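Local coordinates for iron Transport-associated domain protein (Bacillus anthracis, PDB 4H8Q), which binds heme through a NEAT domain of the hemophore IsdX2 and probably helps to scavenge heme from methemoglobin, at residues Y51-L56 against T87-F92. The protein carries 1 engineered substitution. Residues are numbered along the deposited sequence; the frame is centred on the assembly and turned at random.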
ATOM      1  N   TYR A  51      -3.156   1.734 -11.586  1.00 23.34           N
ATOM      2  CA  TYR A  51      -3.646   2.019 -10.245  1.00 22.99           C
ATOM      3  C   TYR A  51      -3.603   0.749  -9.427  1.00 25.30           C
ATOM      4  O   TYR A  51      -3.920  -0.332  -9.921  1.00 24.11           O
ATOM      5  CB  TYR A  51      -5.075   2.543 -10.294  1.00 23.65           C
ATOM      6  CG  TYR A  51      -5.229   3.713 -11.227  1.00 28.95           C
ATOM      7  CD1 TYR A  51      -4.929   5.001 -10.806  1.00 32.11           C
ATOM      8  CD2 TYR A  51      -5.656   3.529 -12.534  1.00 30.29           C
ATOM      9  CE1 TYR A  51      -5.059   6.078 -11.663  1.00 37.46           C
ATOM     10  CE2 TYR A  51      -5.786   4.596 -13.396  1.00 38.25           C
ATOM     11  CZ  TYR A  51      -5.488   5.867 -12.956  1.00 40.87           C
ATOM     12  OH  TYR A  51      -5.619   6.933 -13.819  1.00 46.87           O
ATOM     13  N   ILE A  52      -3.208   0.886  -8.170  1.00 18.99           N
ATOM     14  CA  ILE A  52      -3.136  -0.242  -7.266  1.00 18.54           C
ATOM     15  C   ILE A  52      -4.209  -0.070  -6.216  1.00 21.21           C
ATOM     16  O   ILE A  52      -4.336   1.003  -5.626  1.00 22.84           O
ATOM     17  CB  ILE A  52      -1.785  -0.260  -6.545  1.00 17.93           C
ATOM     18  CG1 ILE A  52      -0.643  -0.320  -7.564  1.00 21.92           C
ATOM     19  CG2 ILE A  52      -1.729  -1.412  -5.535  1.00 20.94           C
ATOM     20  CD1 ILE A  52      -0.549  -1.640  -8.284  1.00 23.96           C
ATOM     21  N   ALA A  53      -4.989  -1.121  -6.001  1.00 18.42           N
ATOM     22  CA  ALA A  53      -5.934  -1.176  -4.899  1.00 17.80           C
ATOM     23  C   ALA A  53      -5.434  -2.200  -3.898  1.00 20.57           C
ATOM     24  O   ALA A  53      -5.287  -3.381  -4.215  1.00 20.89           O
ATOM     25  CB  ALA A  53      -7.326  -1.552  -5.400  1.00 20.22           C
ATOM     26  N   MET A  54      -5.175  -1.730  -2.684  1.00 18.36           N
ATOM     27  CA  MET A  54      -4.523  -2.539  -1.660  1.00 18.56           C
ATOM     28  C   MET A  54      -5.374  -2.589  -0.401  1.00 18.83           C
ATOM     29  O   MET A  54      -5.846  -1.551   0.067  1.00 19.40           O
ATOM     30  CB  MET A  54      -3.174  -1.910  -1.311  1.00 19.71           C
ATOM     31  CG  MET A  54      -2.386  -2.691  -0.288  1.00 22.36           C
ATOM     32  SD  MET A  54      -0.768  -1.946  -0.044  1.00 25.24           S
ATOM     33  CE  MET A  54      -0.103  -2.023  -1.700  1.00 26.08           C
ATOM     34  N   THR A  55      -5.559  -3.785   0.148  1.00 19.41           N
ATOM     35  CA  THR A  55      -6.288  -3.955   1.399  1.00 17.61           C
ATOM     36  C   THR A  55      -5.369  -3.802   2.612  1.00 18.49           C
ATOM     37  O   THR A  55      -4.315  -4.453   2.700  1.00 19.60           O
ATOM     38  CB  THR A  55      -6.983  -5.329   1.453  1.00 21.38           C
ATOM     39  OG1 THR A  55      -7.936  -5.417   0.381  1.00 21.70           O
ATOM     40  CG2 THR A  55      -7.695  -5.520   2.785  1.00 23.47           C
ATOM     41  N   LEU A  56      -5.776  -2.932   3.531  1.00 19.90           N
ATOM     42  CA  LEU A  56      -5.095  -2.760   4.812  1.00 19.10           C
ATOM     43  C   LEU A  56      -5.855  -3.516   5.891  1.00 21.90           C
ATOM     44  O   LEU A  56      -7.082  -3.381   6.011  1.00 21.93           O
ATOM     45  CB  LEU A  56      -5.049  -1.280   5.189  1.00 19.51           C
ATOM     46  CG  LEU A  56      -4.349  -0.331   4.214  1.00 20.58           C
ATOM     47  CD1 LEU A  56      -4.466   1.111   4.661  1.00 21.05           C
ATOM     48  CD2 LEU A  56      -2.890  -0.714   4.079  1.00 26.31           C
ATOM     49  N   THR A  87     -11.085  -3.753   7.988  1.00 24.25           N
ATOM     50  CA  THR A  87     -10.163  -3.598   6.869  1.00 21.94           C
ATOM     51  C   THR A  87     -10.633  -2.435   6.015  1.00 25.98           C
ATOM     52  O   THR A  87     -11.775  -1.987   6.130  1.00 22.85           O
ATOM     53  CB  THR A  87     -10.109  -4.857   5.980  1.00 24.92           C
ATOM     54  OG1 THR A  87     -11.413  -5.105   5.432  1.00 26.45           O
ATOM     55  CG2 THR A  87      -9.632  -6.075   6.768  1.00 24.81           C
ATOM     56  N   ARG A  88      -9.747  -1.922   5.168  1.00 21.32           N
ATOM     57  CA  ARG A  88     -10.175  -0.962   4.165  1.00 19.74           C
ATOM     58  C   ARG A  88      -9.310  -1.100   2.927  1.00 21.51           C
ATOM     59  O   ARG A  88      -8.232  -1.677   2.983  1.00 19.87           O
ATOM     60  CB  ARG A  88     -10.125   0.465   4.692  1.00 19.82           C
ATOM     61  CG  ARG A  88      -8.728   1.074   4.831  1.00 20.25           C
ATOM     62  CD  ARG A  88      -8.893   2.472   5.390  1.00 20.89           C
ATOM     63  NE  ARG A  88      -7.665   3.259   5.513  1.00 20.34           N
ATOM     64  CZ  ARG A  88      -6.902   3.280   6.609  1.00 21.69           C
ATOM     65  NH1 ARG A  88      -7.199   2.509   7.646  1.00 21.38           N
ATOM     66  NH2 ARG A  88      -5.831   4.057   6.655  1.00 20.70           N
ATOM     67  N   VAL A  89      -9.807  -0.588   1.808  1.00 18.39           N
ATOM     68  CA  VAL A  89      -9.065  -0.655   0.562  1.00 16.88           C
ATOM     69  C   VAL A  89      -8.646   0.751   0.160  1.00 19.54           C
ATOM     70  O   VAL A  89      -9.471   1.673   0.106  1.00 19.34           O
ATOM     71  CB  VAL A  89      -9.908  -1.299  -0.569  1.00 15.98           C
ATOM     72  CG1 VAL A  89      -9.096  -1.339  -1.876  1.00 18.49           C
ATOM     73  CG2 VAL A  89     -10.331  -2.693  -0.168  1.00 22.46           C
ATOM     74  N   VAL A  90      -7.353   0.922  -0.106  1.00 17.26           N
ATOM     75  CA  VAL A  90      -6.826   2.211  -0.544  1.00 18.60           C
ATOM     76  C   VAL A  90      -6.322   2.086  -1.975  1.00 21.17           C
ATOM     77  O   VAL A  90      -5.906   1.008  -2.413  1.00 20.38           O
ATOM     78  CB  VAL A  90      -5.714   2.753   0.399  1.00 19.13           C
ATOM     79  CG1 VAL A  90      -6.266   2.961   1.816  1.00 19.41           C
ATOM     80  CG2 VAL A  90      -4.510   1.813   0.420  1.00 19.68           C
ATOM     81  N   GLU A  91      -6.373   3.187  -2.711  1.00 18.33           N
ATOM     82  CA  GLU A  91      -6.009   3.164  -4.121  1.00 19.36           C
ATOM     83  C   GLU A  91      -5.021   4.274  -4.419  1.00 21.93           C
ATOM     84  O   GLU A  91      -5.166   5.393  -3.928  1.00 20.62           O
ATOM     85  CB  GLU A  91      -7.266   3.360  -4.961  1.00 22.40           C
ATOM     86  CG  GLU A  91      -7.033   3.453  -6.447  1.00 29.44           C
ATOM     87  CD  GLU A  91      -8.314   3.815  -7.179  1.00 36.92           C
ATOM     88  OE1 GLU A  91      -8.619   5.028  -7.285  1.00 39.41           O
ATOM     89  OE2 GLU A  91      -9.022   2.884  -7.625  1.00 38.03           O
ATOM     90  N   PHE A  92      -4.009   3.957  -5.213  1.00 21.71           N
ATOM     91  CA  PHE A  92      -2.981   4.925  -5.565  1.00 20.92           C
ATOM     92  C   PHE A  92      -2.345   4.531  -6.883  1.00 22.25           C
ATOM     93  O   PHE A  92      -2.472   3.390  -7.333  1.00 23.35           O
ATOM     94  CB  PHE A  92      -1.910   5.029  -4.464  1.00 23.55           C
ATOM     95  CG  PHE A  92      -1.285   3.705  -4.093  1.00 19.77           C
ATOM     96  CD1 PHE A  92      -0.201   3.216  -4.800  1.00 25.13           C
ATOM     97  CD2 PHE A  92      -1.788   2.952  -3.040  1.00 20.65           C
ATOM     98  CE1 PHE A  92       0.375   2.003  -4.458  1.00 20.99           C
ATOM     99  CE2 PHE A  92      -1.217   1.741  -2.693  1.00 21.65           C
ATOM    100  CZ  PHE A  92      -0.133   1.265  -3.409  1.00 20.73           C
TER
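Ile52, Met54 and Leu56 pair with Phe92, Val90 and Arg88 in an antiparallel ladder, each pair joined by two N-H···O=C bonds. The straightest runs from Ile52 N to Phe92 O, 2.7 Å long with 177° at the hydrogen; the bond from Arg88 N to Leu56 O, at 3.2 Å, is the longest of the six. At the non-hydrogen-bonded pairs between them, Ala53 with Glu91 and Thr55 with Val89, CA-H···O contacts add to the grip, the shortest from Glu91 CA to Ile52 O at 3.1 Å.

Side chains on the buried face make two clusters. Phe92 has CG between its backbone N and carbonyl carbon (chi1 54°), which swings the ring across to the other strand. Ile52 CB then lies over one face in a CH-pi contact, 4.1 Å from the ring centroid, while Met54 CE meets the ring edge in plane, 3.7 Å from CZ. At the other end, Leu56 CD1 sits over the centre of the Arg88 guanidinium, 3.8 Å from CZ, and also touches Val90 CG1. The other face carries a lighter patch, where Ala53 CB packs on Val89 CG1 at 3.9 Å.

Farther out, Arg88 NH1 and NH2 hydrogen-bond to Ser59 OG and the Ile62 carbonyl, which probably helps to hold the guanidinium plane. Ile52, Met54, Leu56, Val90 and Phe92 are buried and touch strands 14-24 or 62-69, consistent with their lining the interior of the closed antiparallel NEAT barrel. The side chain of Leu56 is about 7 Å from the bound heme. The chemistry thus implies a buried cation whose two hydrogen bonds probably offset part of the cost of burying its charge, while the Leu56 methyl simply packs over its face.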